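Local atomic coordinates of RavO (Legionella pneumophila subsp. pneumophila, PDB entry 6DM4), a protein that binds a phosphotyrosine peptide of human Shc1 through its SH2 domain, the part described here, and so probably engages tyrosine-phosphorylated host proteins. Residues N53-I58 with E80-N85; S44-S49 with S70-I75; D95-P98 with A103-T106. All blocks are in the same frame, centred on the assembly; numbering follows the deposited sequence.

In the fold
The SH2 domain is built on an antiparallel sheet; interactions 1 and 2 lie on it, and interaction 3 packs against it. Interaction 1 spans strands 55-64 and 81-84 across their shared neighbour, strand 67-76; interaction 2 joins that middle strand to the segment running into helix 46-49. Their centres lie about 7 Å apart, along the chain their segments interleave, and F57 O accepts from N47 ND2 between them. Interaction 3 follows later in sequence, its centre about 15 Å from that of interaction 1 and 18 Å from that of interaction 2, at the start of helix 101-119; Y73 reaches L105 there. Interaction 2 lines the phosphotyrosine site, while interaction 3 lies on the opposite side of the chain's centre.

Interaction 1. Residues N53-I58 with E80-N85; sequences NKYVFI and ELFSIN
On the central antiparallel sheet of the SH2 domain, Y55 and F57 of strand 55-64 meet F82 and I84 of strand 81-84 although a third strand, 67-76, runs between them. The two backbones are therefore far apart, with Y55 CA 9.1 Å from F82 CA, and long side chains do all the touching. The two aromatic rings form an offset edge-to-face pair: the edge of Y55 is directed at the face of F82, the centroids are 5.4 Å apart and the planes stand at 78°. Y55 CE2 makes the approach, 3.5 Å from F82 CD1, with F82 CE1 slightly farther off. In both residues CG stands anti to the carbonyl carbon and beside the backbone N (chi1 -57° in Y55 and -55° in F82). The two side chains cross at about a right angle over the middle strand. The strands are held in this order by backbone hydrogen bonds to strand 67-76, V56 with I75 and F82 with G74. Farther along, I84 sends out its CG1 branch, and CD1 at its tip comes 3.4 Å from F57 CE1 and 3.6 Å from F57 CD1, at the ring edge and close to its plane. One face of the same F57 ring takes Y55 CB, 3.8 Å above the plane toward the rim. No hydrogen bond links the two segments; the contact is wholly apolar. R72 of the middle strand touches both F57 and I84, and N76 touches both Y55 and F82, while F57 also packs on A46 and S44.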
ATOM      1  N   ASN A  53     -10.210  -9.508 -12.025  1.00125.04           N
ATOM      2  CA  ASN A  53      -9.946  -8.160 -11.523  1.00117.32           C
ATOM      3  C   ASN A  53     -11.221  -7.453 -11.062  1.00112.80           C
ATOM      4  O   ASN A  53     -11.609  -6.404 -11.578  1.00108.94           O
ATOM      5  CB  ASN A  53      -9.212  -7.330 -12.579  1.00118.71           C
ATOM      6  CG  ASN A  53      -8.374  -6.222 -11.969  1.00112.83           C
ATOM      7  OD1 ASN A  53      -8.779  -5.058 -11.951  1.00109.48           O
ATOM      8  ND2 ASN A  53      -7.198  -6.578 -11.465  1.00112.15           N
ATOM      9  N   LYS A  54     -11.873  -8.046 -10.064  1.00103.27           N
ATOM     10  CA  LYS A  54     -12.928  -7.356  -9.338  1.00 97.94           C
ATOM     11  C   LYS A  54     -12.514  -6.960  -7.931  1.00 85.65           C
ATOM     12  O   LYS A  54     -13.027  -5.973  -7.401  1.00 81.67           O
ATOM     13  CB  LYS A  54     -14.197  -8.219  -9.271  1.00112.29           C
ATOM     14  CG  LYS A  54     -15.386  -7.518  -8.619  1.00 85.45           C
ATOM     15  CD  LYS A  54     -16.714  -8.179  -8.955  1.00 95.25           C
ATOM     16  CE  LYS A  54     -17.781  -7.816  -7.929  1.00 90.28           C
ATOM     17  NZ  LYS A  54     -17.772  -6.360  -7.598  1.00 81.79           N
ATOM     18  N   TYR A  55     -11.582  -7.691  -7.326  1.00 50.02           N
ATOM     19  CA  TYR A  55     -11.065  -7.366  -6.008  1.00 45.79           C
ATOM     20  C   TYR A  55      -9.547  -7.313  -6.049  1.00 45.65           C
ATOM     21  O   TYR A  55      -8.906  -7.962  -6.879  1.00 49.50           O
ATOM     22  CB  TYR A  55     -11.483  -8.397  -4.950  1.00 45.89           C
ATOM     23  CG  TYR A  55     -12.969  -8.595  -4.800  1.00 47.97           C
ATOM     24  CD1 TYR A  55     -13.644  -9.533  -5.569  1.00 51.07           C
ATOM     25  CD2 TYR A  55     -13.693  -7.860  -3.877  1.00 47.72           C
ATOM     26  CE1 TYR A  55     -15.006  -9.721  -5.433  1.00 53.18           C
ATOM     27  CE2 TYR A  55     -15.059  -8.040  -3.732  1.00 49.57           C
ATOM     28  CZ  TYR A  55     -15.709  -8.971  -4.512  1.00 51.99           C
ATOM     29  OH  TYR A  55     -17.066  -9.152  -4.368  1.00 56.13           O
ATOM     30  N   VAL A  56      -8.980  -6.535  -5.139  1.00 41.67           N
ATOM     31  CA  VAL A  56      -7.594  -6.718  -4.723  1.00 39.94           C
ATOM     32  C   VAL A  56      -7.616  -7.584  -3.473  1.00 39.20           C
ATOM     33  O   VAL A  56      -8.348  -7.289  -2.521  1.00 38.34           O
ATOM     34  CB  VAL A  56      -6.905  -5.369  -4.458  1.00 39.30           C
ATOM     35  CG1 VAL A  56      -5.521  -5.583  -3.853  1.00 36.96           C
ATOM     36  CG2 VAL A  56      -6.806  -4.566  -5.746  1.00 41.67           C
ATOM     37  N   PHE A  57      -6.834  -8.659  -3.478  1.00 38.15           N
ATOM     38  CA  PHE A  57      -6.924  -9.678  -2.442  1.00 37.26           C
ATOM     39  C   PHE A  57      -5.783  -9.521  -1.444  1.00 36.35           C
ATOM     40  O   PHE A  57      -4.618  -9.386  -1.833  1.00 34.88           O
ATOM     41  CB  PHE A  57      -6.901 -11.077  -3.058  1.00 38.42           C
ATOM     42  CG  PHE A  57      -8.088 -11.375  -3.936  1.00 42.52           C
ATOM     43  CD1 PHE A  57      -9.265 -11.853  -3.390  1.00 42.78           C
ATOM     44  CD2 PHE A  57      -8.016 -11.196  -5.310  1.00 44.54           C
ATOM     45  CE1 PHE A  57     -10.359 -12.137  -4.201  1.00 45.35           C
ATOM     46  CE2 PHE A  57      -9.100 -11.477  -6.118  1.00 46.51           C
ATOM     47  CZ  PHE A  57     -10.273 -11.946  -5.564  1.00 47.57           C
ATOM     48  N   ILE A  58      -6.129  -9.543  -0.160  1.00 36.28           N
ATOM     49  CA  ILE A  58      -5.171  -9.469   0.936  1.00 34.92           C
ATOM     50  C   ILE A  58      -5.458 -10.624   1.880  1.00 32.97           C
ATOM     51  O   ILE A  58      -6.612 -10.840   2.262  1.00 32.59           O
ATOM     52  CB  ILE A  58      -5.262  -8.131   1.694  1.00 35.41           C
ATOM     53  CG1 ILE A  58      -5.157  -6.950   0.727  1.00 37.14           C
ATOM     54  CG2 ILE A  58      -4.182  -8.064   2.769  1.00 35.81           C
ATOM     55  CD1 ILE A  58      -3.845  -6.874   0.011  1.00 38.34           C
ATOM     56  N   GLU A  80     -14.874  -1.179  -0.848  1.00 54.50           N
ATOM     57  CA  GLU A  80     -15.582  -2.004   0.120  1.00 50.16           C
ATOM     58  C   GLU A  80     -14.768  -3.247   0.462  1.00 47.06           C
ATOM     59  O   GLU A  80     -14.144  -3.854  -0.413  1.00 46.54           O
ATOM     60  CB  GLU A  80     -16.940  -2.420  -0.439  1.00 53.40           C
ATOM     61  CG  GLU A  80     -17.843  -1.261  -0.803  1.00 67.81           C
ATOM     62  CD  GLU A  80     -19.268  -1.716  -1.027  1.00 70.94           C
ATOM     63  OE1 GLU A  80     -20.131  -1.401  -0.182  1.00 72.40           O
ATOM     64  OE2 GLU A  80     -19.517  -2.400  -2.041  1.00 72.04           O
ATOM     65  N   LEU A  81     -14.791  -3.627   1.739  1.00 45.56           N
ATOM     66  CA  LEU A  81     -14.043  -4.769   2.251  1.00 44.68           C
ATOM     67  C   LEU A  81     -14.940  -5.997   2.359  1.00 44.07           C
ATOM     68  O   LEU A  81     -16.137  -5.893   2.645  1.00 46.20           O
ATOM     69  CB  LEU A  81     -13.433  -4.449   3.619  1.00 44.00           C
ATOM     70  CG  LEU A  81     -12.506  -5.486   4.260  1.00 44.02           C
ATOM     71  CD1 LEU A  81     -11.296  -5.777   3.375  1.00 42.51           C
ATOM     72  CD2 LEU A  81     -12.069  -5.024   5.644  1.00 44.49           C
ATOM     73  N   PHE A  82     -14.348  -7.165   2.112  1.00 42.96           N
ATOM     74  CA  PHE A  82     -15.068  -8.430   2.142  1.00 44.14           C
ATOM     75  C   PHE A  82     -14.148  -9.524   2.663  1.00 42.40           C
ATOM     76  O   PHE A  82     -12.953  -9.530   2.360  1.00 40.87           O
ATOM     77  CB  PHE A  82     -15.578  -8.838   0.752  1.00 46.40           C
ATOM     78  CG  PHE A  82     -16.434  -7.800   0.081  1.00 48.84           C
ATOM     79  CD1 PHE A  82     -15.859  -6.743  -0.607  1.00 52.41           C
ATOM     80  CD2 PHE A  82     -17.812  -7.891   0.125  1.00 51.85           C
ATOM     81  CE1 PHE A  82     -16.647  -5.788  -1.228  1.00 51.51           C
ATOM     82  CE2 PHE A  82     -18.610  -6.936  -0.492  1.00 58.25           C
ATOM     83  CZ  PHE A  82     -18.026  -5.885  -1.170  1.00 54.59           C
ATOM     84  N   SER A  83     -14.709 -10.444   3.439  1.00 43.16           N
ATOM     85  CA  SER A  83     -14.052 -11.712   3.718  1.00 45.03           C
ATOM     86  C   SER A  83     -14.459 -12.699   2.633  1.00 47.96           C
ATOM     87  O   SER A  83     -15.593 -12.668   2.147  1.00 46.85           O
ATOM     88  CB  SER A  83     -14.439 -12.243   5.099  1.00 43.14           C
ATOM     89  OG  SER A  83     -15.786 -12.676   5.114  1.00 45.72           O
ATOM     90  N   ILE A  84     -13.532 -13.567   2.240  1.00 44.27           N
ATOM     91  CA  ILE A  84     -13.729 -14.389   1.053  1.00 46.41           C
ATOM     92  C   ILE A  84     -13.530 -15.854   1.412  1.00 51.35           C
ATOM     93  O   ILE A  84     -12.471 -16.236   1.920  1.00 46.37           O
ATOM     94  CB  ILE A  84     -12.798 -13.964  -0.092  1.00 51.80           C
ATOM     95  CG1 ILE A  84     -13.263 -12.604  -0.624  1.00 52.57           C
ATOM     96  CG2 ILE A  84     -12.813 -15.007  -1.200  1.00 48.57           C
ATOM     97  CD1 ILE A  84     -12.246 -11.879  -1.437  1.00 51.07           C
ATOM     98  N   ASN A  85     -14.555 -16.663   1.158  1.00 51.11           N
ATOM     99  CA  ASN A  85     -14.446 -18.111   1.298  1.00 52.32           C
ATOM    100  C   ASN A  85     -13.580 -18.664   0.173  1.00 52.64           C
ATOM    101  O   ASN A  85     -13.964 -18.603  -0.997  1.00 53.44           O
ATOM    102  CB  ASN A  85     -15.840 -18.734   1.265  1.00 57.84           C
ATOM    103  CG  ASN A  85     -15.835 -20.197   1.643  1.00 60.42           C
ATOM    104  OD1 ASN A  85     -15.252 -21.027   0.947  1.00 60.49           O
ATOM    105  ND2 ASN A  85     -16.494 -20.523   2.746  1.00 63.76           N
TER

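Interaction 2. Residues S44-S49 with S70-I75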
ATOM      1  N   SER A  44      -2.172 -11.643  -1.260  1.00 36.50           N
ATOM      2  CA  SER A  44      -2.838 -12.932  -1.396  1.00 37.35           C
ATOM      3  C   SER A  44      -2.517 -13.600  -2.727  1.00 41.98           C
ATOM      4  O   SER A  44      -2.314 -12.936  -3.749  1.00 43.71           O
ATOM      5  CB  SER A  44      -4.356 -12.758  -1.267  1.00 36.35           C
ATOM      6  OG  SER A  44      -5.055 -13.902  -1.734  1.00 38.49           O
ATOM      7  N   SER A  45      -2.509 -14.937  -2.707  1.00 44.49           N
ATOM      8  CA  SER A  45      -2.298 -15.717  -3.921  1.00 48.59           C
ATOM      9  C   SER A  45      -3.389 -15.489  -4.959  1.00 49.92           C
ATOM     10  O   SER A  45      -3.152 -15.714  -6.152  1.00 52.23           O
ATOM     11  CB  SER A  45      -2.229 -17.206  -3.579  1.00 54.35           C
ATOM     12  OG  SER A  45      -3.524 -17.729  -3.325  1.00 56.18           O
ATOM     13  N   ALA A  46      -4.580 -15.058  -4.538  1.00 48.68           N
ATOM     14  CA  ALA A  46      -5.689 -14.889  -5.469  1.00 51.11           C
ATOM     15  C   ALA A  46      -5.469 -13.754  -6.458  1.00 51.69           C
ATOM     16  O   ALA A  46      -6.202 -13.674  -7.448  1.00 52.25           O
ATOM     17  CB  ALA A  46      -6.991 -14.651  -4.702  1.00 48.61           C
ATOM     18  N   ASN A  47      -4.489 -12.879  -6.219  1.00 52.09           N
ATOM     19  CA  ASN A  47      -4.273 -11.753  -7.122  1.00 56.22           C
ATOM     20  C   ASN A  47      -3.765 -12.218  -8.483  1.00 66.77           C
ATOM     21  O   ASN A  47      -4.199 -11.706  -9.521  1.00 66.38           O
ATOM     22  CB  ASN A  47      -3.310 -10.754  -6.485  1.00 51.53           C
ATOM     23  CG  ASN A  47      -3.956  -9.970  -5.361  1.00 46.95           C
ATOM     24  OD1 ASN A  47      -4.956  -9.284  -5.567  1.00 47.78           O
ATOM     25  ND2 ASN A  47      -3.398 -10.079  -4.163  1.00 43.17           N
ATOM     26  N   GLU A  48      -2.852 -13.188  -8.500  1.00 78.54           N
ATOM     27  CA  GLU A  48      -2.362 -13.779  -9.738  1.00 86.28           C
ATOM     28  C   GLU A  48      -3.152 -15.013 -10.158  1.00 91.60           C
ATOM     29  O   GLU A  48      -3.016 -15.458 -11.303  1.00 96.65           O
ATOM     30  CB  GLU A  48      -0.882 -14.156  -9.590  1.00 89.99           C
ATOM     31  CG  GLU A  48       0.069 -13.345 -10.458  1.00 95.09           C
ATOM     32  CD  GLU A  48       1.526 -13.563 -10.085  1.00 98.96           C
ATOM     33  OE1 GLU A  48       1.957 -13.044  -9.033  1.00 96.22           O
ATOM     34  OE2 GLU A  48       2.242 -14.252 -10.843  1.00104.66           O
ATOM     35  N   SER A  49      -3.986 -15.556  -9.271  1.00 92.27           N
ATOM     36  CA  SER A  49      -4.605 -16.859  -9.475  1.00 98.03           C
ATOM     37  C   SER A  49      -5.771 -16.823 -10.457  1.00101.53           C
ATOM     38  O   SER A  49      -5.608 -17.158 -11.634  1.00107.01           O
ATOM     39  CB  SER A  49      -5.073 -17.429  -8.134  1.00 96.44           C
ATOM     40  OG  SER A  49      -6.025 -18.462  -8.317  1.00101.04           O
ATOM     41  N   SER A  70      -5.048 -18.993   7.846  1.00 34.21           N
ATOM     42  CA  SER A  70      -5.118 -17.804   7.018  1.00 33.18           C
ATOM     43  C   SER A  70      -6.572 -17.426   6.764  1.00 34.66           C
ATOM     44  O   SER A  70      -7.480 -18.253   6.867  1.00 38.78           O
ATOM     45  CB  SER A  70      -4.369 -18.006   5.691  1.00 35.97           C
ATOM     46  OG  SER A  70      -2.965 -18.032   5.894  1.00 35.74           O
ATOM     47  N   ILE A  71      -6.781 -16.145   6.472  1.00 33.11           N
ATOM     48  CA  ILE A  71      -8.082 -15.601   6.094  1.00 36.07           C
ATOM     49  C   ILE A  71      -7.866 -14.743   4.860  1.00 35.44           C
ATOM     50  O   ILE A  71      -6.928 -13.940   4.820  1.00 32.94           O
ATOM     51  CB  ILE A  71      -8.707 -14.756   7.221  1.00 38.60           C
ATOM     52  CG1 ILE A  71      -8.738 -15.519   8.541  1.00 41.75           C
ATOM     53  CG2 ILE A  71     -10.115 -14.296   6.832  1.00 39.82           C
ATOM     54  CD1 ILE A  71      -9.041 -14.624   9.726  1.00 43.24           C
ATOM     55  N   ARG A  72      -8.718 -14.901   3.853  1.00 38.34           N
ATOM     56  CA  ARG A  72      -8.592 -14.109   2.636  1.00 37.76           C
ATOM     57  C   ARG A  72      -9.598 -12.965   2.645  1.00 36.12           C
ATOM     58  O   ARG A  72     -10.782 -13.176   2.927  1.00 38.11           O
ATOM     59  CB  ARG A  72      -8.784 -14.968   1.387  1.00 40.72           C
ATOM     60  CG  ARG A  72      -8.530 -14.188   0.104  1.00 41.32           C
ATOM     61  CD  ARG A  72      -8.782 -15.028  -1.123  1.00 42.56           C
ATOM     62  NE  ARG A  72      -7.843 -16.142  -1.210  1.00 41.50           N
ATOM     63  CZ  ARG A  72      -8.010 -17.186  -2.013  1.00 44.18           C
ATOM     64  NH1 ARG A  72      -9.082 -17.252  -2.793  1.00 45.89           N
ATOM     65  NH2 ARG A  72      -7.110 -18.165  -2.038  1.00 45.28           N
ATOM     66  N   TYR A  73      -9.119 -11.760   2.334  1.00 34.18           N
ATOM     67  CA  TYR A  73      -9.953 -10.570   2.241  1.00 35.57           C
ATOM     68  C   TYR A  73      -9.873  -9.990   0.837  1.00 36.63           C
ATOM     69  O   TYR A  73      -8.895 -10.198   0.114  1.00 35.98           O
ATOM     70  CB  TYR A  73      -9.527  -9.504   3.263  1.00 33.93           C
ATOM     71  CG  TYR A  73      -9.666  -9.971   4.690  1.00 35.79           C
ATOM     72  CD1 TYR A  73     -10.902  -9.970   5.327  1.00 37.26           C
ATOM     73  CD2 TYR A  73      -8.565 -10.422   5.396  1.00 33.81           C
ATOM     74  CE1 TYR A  73     -11.029 -10.401   6.630  1.00 39.32           C
ATOM     75  CE2 TYR A  73      -8.681 -10.859   6.696  1.00 34.96           C
ATOM     76  CZ  TYR A  73      -9.908 -10.853   7.307  1.00 37.03           C
ATOM     77  OH  TYR A  73     -10.013 -11.293   8.606  1.00 39.55           O
ATOM     78  N   GLY A  74     -10.909  -9.250   0.462  1.00 37.34           N
ATOM     79  CA  GLY A  74     -10.945  -8.600  -0.835  1.00 37.97           C
ATOM     80  C   GLY A  74     -11.446  -7.178  -0.709  1.00 38.73           C
ATOM     81  O   GLY A  74     -12.296  -6.870   0.129  1.00 39.61           O
ATOM     82  N   ILE A  75     -10.902  -6.308  -1.558  1.00 38.61           N
ATOM     83  CA  ILE A  75     -11.317  -4.912  -1.659  1.00 40.07           C
ATOM     84  C   ILE A  75     -11.805  -4.671  -3.081  1.00 42.45           C
ATOM     85  O   ILE A  75     -11.068  -4.925  -4.040  1.00 42.89           O
ATOM     86  CB  ILE A  75     -10.167  -3.944  -1.319  1.00 39.03           C
ATOM     87  CG1 ILE A  75      -9.489  -4.334  -0.006  1.00 38.67           C
ATOM     88  CG2 ILE A  75     -10.675  -2.501  -1.265  1.00 40.66           C
ATOM     89  CD1 ILE A  75      -8.113  -3.700   0.168  1.00 40.08           C
TER
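R72, on the middle strand of the sheet, lays its side chain against S44 and A46, and this is where the contact packs most closely. A46 CB sits 3.7 Å above one face of the guanidinium, toward its rim, and is 3.8 Å from both R72 CZ and R72 NH1. S44 OG lies beside the stem, 3.6 Å from R72 NE and obliquely placed, a contact too long to count as a hydrogen bond. The chain of R72 leaves extended and then bends at chi3 (-65°), which turns the guanidinium toward the helix start. Toward solvent the fit is looser: S45 is exposed, and its OG approaches R72 NH2 only to 3.8 Å. S44 OG also accepts from A46 N at 3.1 Å, nearly straight at 165°, capping the turn into helix 46-49. The real polar partner of all three groups is the bound Shc1 peptide: S44 OG, S45 OG and R72 NH2 each hydrogen-bond its modified side chain, the phosphotyrosine. Two hydroxyls and a cationic guanidinium, held together without bonding one another, thus line part of the phosphotyrosine site and would suit a negatively charged group, whose charge R72 probably helps to balance.

Interaction 3. Residues D95-P98 with A103-T106; sequences DILP and ATLT
T104 OG1 accepts a hydrogen bond from L97 N, 2.7 Å long and close to straight at 159°, and the rest of the contact gathers round this hydroxyl. The L97 side chain crosses that of T104 at an oblique angle, its CB 3.4 Å from T104 OG1 and its CG a little farther, while CD1 extends over the helix backbone to 4.1 Å from A103 O. From the neighbouring residue I96 CG2 closes in to 3.6 Å of T104 OG1, the two side chains crossing at about a right angle. The other branch of the threonine serves a different partner: T104 CG2 rests 3.7 Å from D95 O. The hydroxyl owes its place to a rotamer that sets OG1 beside its own backbone N (chi1 -58°), where it also bonds G100 O just ahead of the helix. As a carbonyl can only accept, the buried T104 hydroxyl both donates, to G100, and accepts, from L97. The segment 95-98 is thereby tied to the first turn of helix 101-119 directly after strand 91-94. I96 touches V101 as well, L97 reaches Q107 one turn on, and L81 of strand 81-84 touches I96 and L105, so loop and helix meet the sheet there.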
ATOM      1  N   ASP A  95     -18.203  -4.249   7.346  1.00 53.67           N
ATOM      2  CA  ASP A  95     -18.340  -2.814   7.563  1.00 55.38           C
ATOM      3  C   ASP A  95     -17.167  -2.305   8.388  1.00 49.42           C
ATOM      4  O   ASP A  95     -16.745  -2.948   9.351  1.00 47.43           O
ATOM      5  CB  ASP A  95     -19.654  -2.493   8.275  1.00 63.98           C
ATOM      6  CG  ASP A  95     -19.698  -3.039   9.691  1.00 70.94           C
ATOM      7  OD1 ASP A  95     -19.974  -4.245   9.859  1.00 73.92           O
ATOM      8  OD2 ASP A  95     -19.446  -2.264  10.639  1.00 73.29           O
ATOM      9  N   ILE A  96     -16.647  -1.142   8.011  1.00 47.70           N
ATOM     10  CA  ILE A  96     -15.441  -0.610   8.640  1.00 47.10           C
ATOM     11  C   ILE A  96     -15.785  -0.034  10.007  1.00 49.52           C
ATOM     12  O   ILE A  96     -16.672   0.819  10.134  1.00 45.64           O
ATOM     13  CB  ILE A  96     -14.780   0.449   7.743  1.00 46.77           C
ATOM     14  CG1 ILE A  96     -14.392  -0.161   6.393  1.00 44.03           C
ATOM     15  CG2 ILE A  96     -13.565   1.048   8.434  1.00 44.79           C
ATOM     16  CD1 ILE A  96     -13.605  -1.444   6.509  1.00 40.82           C
ATOM     17  N   LEU A  97     -15.061  -0.482  11.030  1.00 41.62           N
ATOM     18  CA  LEU A  97     -15.263  -0.006  12.390  1.00 46.38           C
ATOM     19  C   LEU A  97     -14.808   1.451  12.508  1.00 44.78           C
ATOM     20  O   LEU A  97     -14.084   1.952  11.642  1.00 42.02           O
ATOM     21  CB  LEU A  97     -14.498  -0.902  13.367  1.00 47.49           C
ATOM     22  CG  LEU A  97     -14.928  -2.370  13.362  1.00 48.77           C
ATOM     23  CD1 LEU A  97     -14.172  -3.184  14.408  1.00 49.44           C
ATOM     24  CD2 LEU A  97     -16.407  -2.474  13.595  1.00 52.54           C
ATOM     25  N   PRO A  98     -15.217   2.151  13.575  1.00 46.69           N
ATOM     26  CA  PRO A  98     -14.972   3.607  13.629  1.00 47.47           C
ATOM     27  C   PRO A  98     -13.515   4.019  13.471  1.00 50.15           C
ATOM     28  O   PRO A  98     -13.250   5.080  12.893  1.00 48.66           O
ATOM     29  CB  PRO A  98     -15.514   3.997  15.010  1.00 51.26           C
ATOM     30  CG  PRO A  98     -16.579   2.997  15.283  1.00 56.98           C
ATOM     31  CD  PRO A  98     -16.073   1.704  14.692  1.00 50.26           C
ATOM     32  N   ALA A 103      -8.047  -1.179  12.139  1.00 37.34           N
ATOM     33  CA  ALA A 103      -8.785  -1.500  13.357  1.00 38.91           C
ATOM     34  C   ALA A 103      -9.842  -2.558  13.096  1.00 38.49           C
ATOM     35  O   ALA A 103     -10.126  -3.383  13.973  1.00 41.32           O
ATOM     36  CB  ALA A 103      -9.430  -0.244  13.942  1.00 41.77           C
ATOM     37  N   THR A 104     -10.417  -2.565  11.890  1.00 37.92           N
ATOM     38  CA  THR A 104     -11.438  -3.549  11.548  1.00 37.76           C
ATOM     39  C   THR A 104     -10.820  -4.921  11.325  1.00 36.70           C
ATOM     40  O   THR A 104     -11.258  -5.917  11.917  1.00 35.48           O
ATOM     41  CB  THR A 104     -12.201  -3.100  10.301  1.00 38.18           C
ATOM     42  OG1 THR A 104     -12.799  -1.819  10.539  1.00 42.90           O
ATOM     43  CG2 THR A 104     -13.285  -4.106   9.955  1.00 36.27           C
ATOM     44  N   LEU A 105      -9.806  -4.991  10.458  1.00 33.75           N
ATOM     45  CA  LEU A 105      -9.135  -6.256  10.181  1.00 34.27           C
ATOM     46  C   LEU A 105      -8.568  -6.868  11.454  1.00 33.65           C
ATOM     47  O   LEU A 105      -8.676  -8.082  11.665  1.00 36.22           O
ATOM     48  CB  LEU A 105      -8.031  -6.037   9.147  1.00 34.39           C
ATOM     49  CG  LEU A 105      -8.518  -5.855   7.710  1.00 34.76           C
ATOM     50  CD1 LEU A 105      -7.385  -5.355   6.817  1.00 35.74           C
ATOM     51  CD2 LEU A 105      -9.105  -7.159   7.182  1.00 35.43           C
ATOM     52  N   THR A 106      -7.990  -6.040  12.326  1.00 32.38           N
ATOM     53  CA  THR A 106      -7.439  -6.551  13.578  1.00 34.86           C
ATOM     54  C   THR A 106      -8.506  -7.276  14.393  1.00 35.50           C
ATOM     55  O   THR A 106      -8.261  -8.364  14.930  1.00 34.77           O
ATOM     56  CB  THR A 106      -6.822  -5.411  14.385  1.00 35.19           C
ATOM     57  OG1 THR A 106      -5.714  -4.864  13.660  1.00 36.49           O
ATOM     58  CG2 THR A 106      -6.329  -5.917  15.734  1.00 37.89           C
TER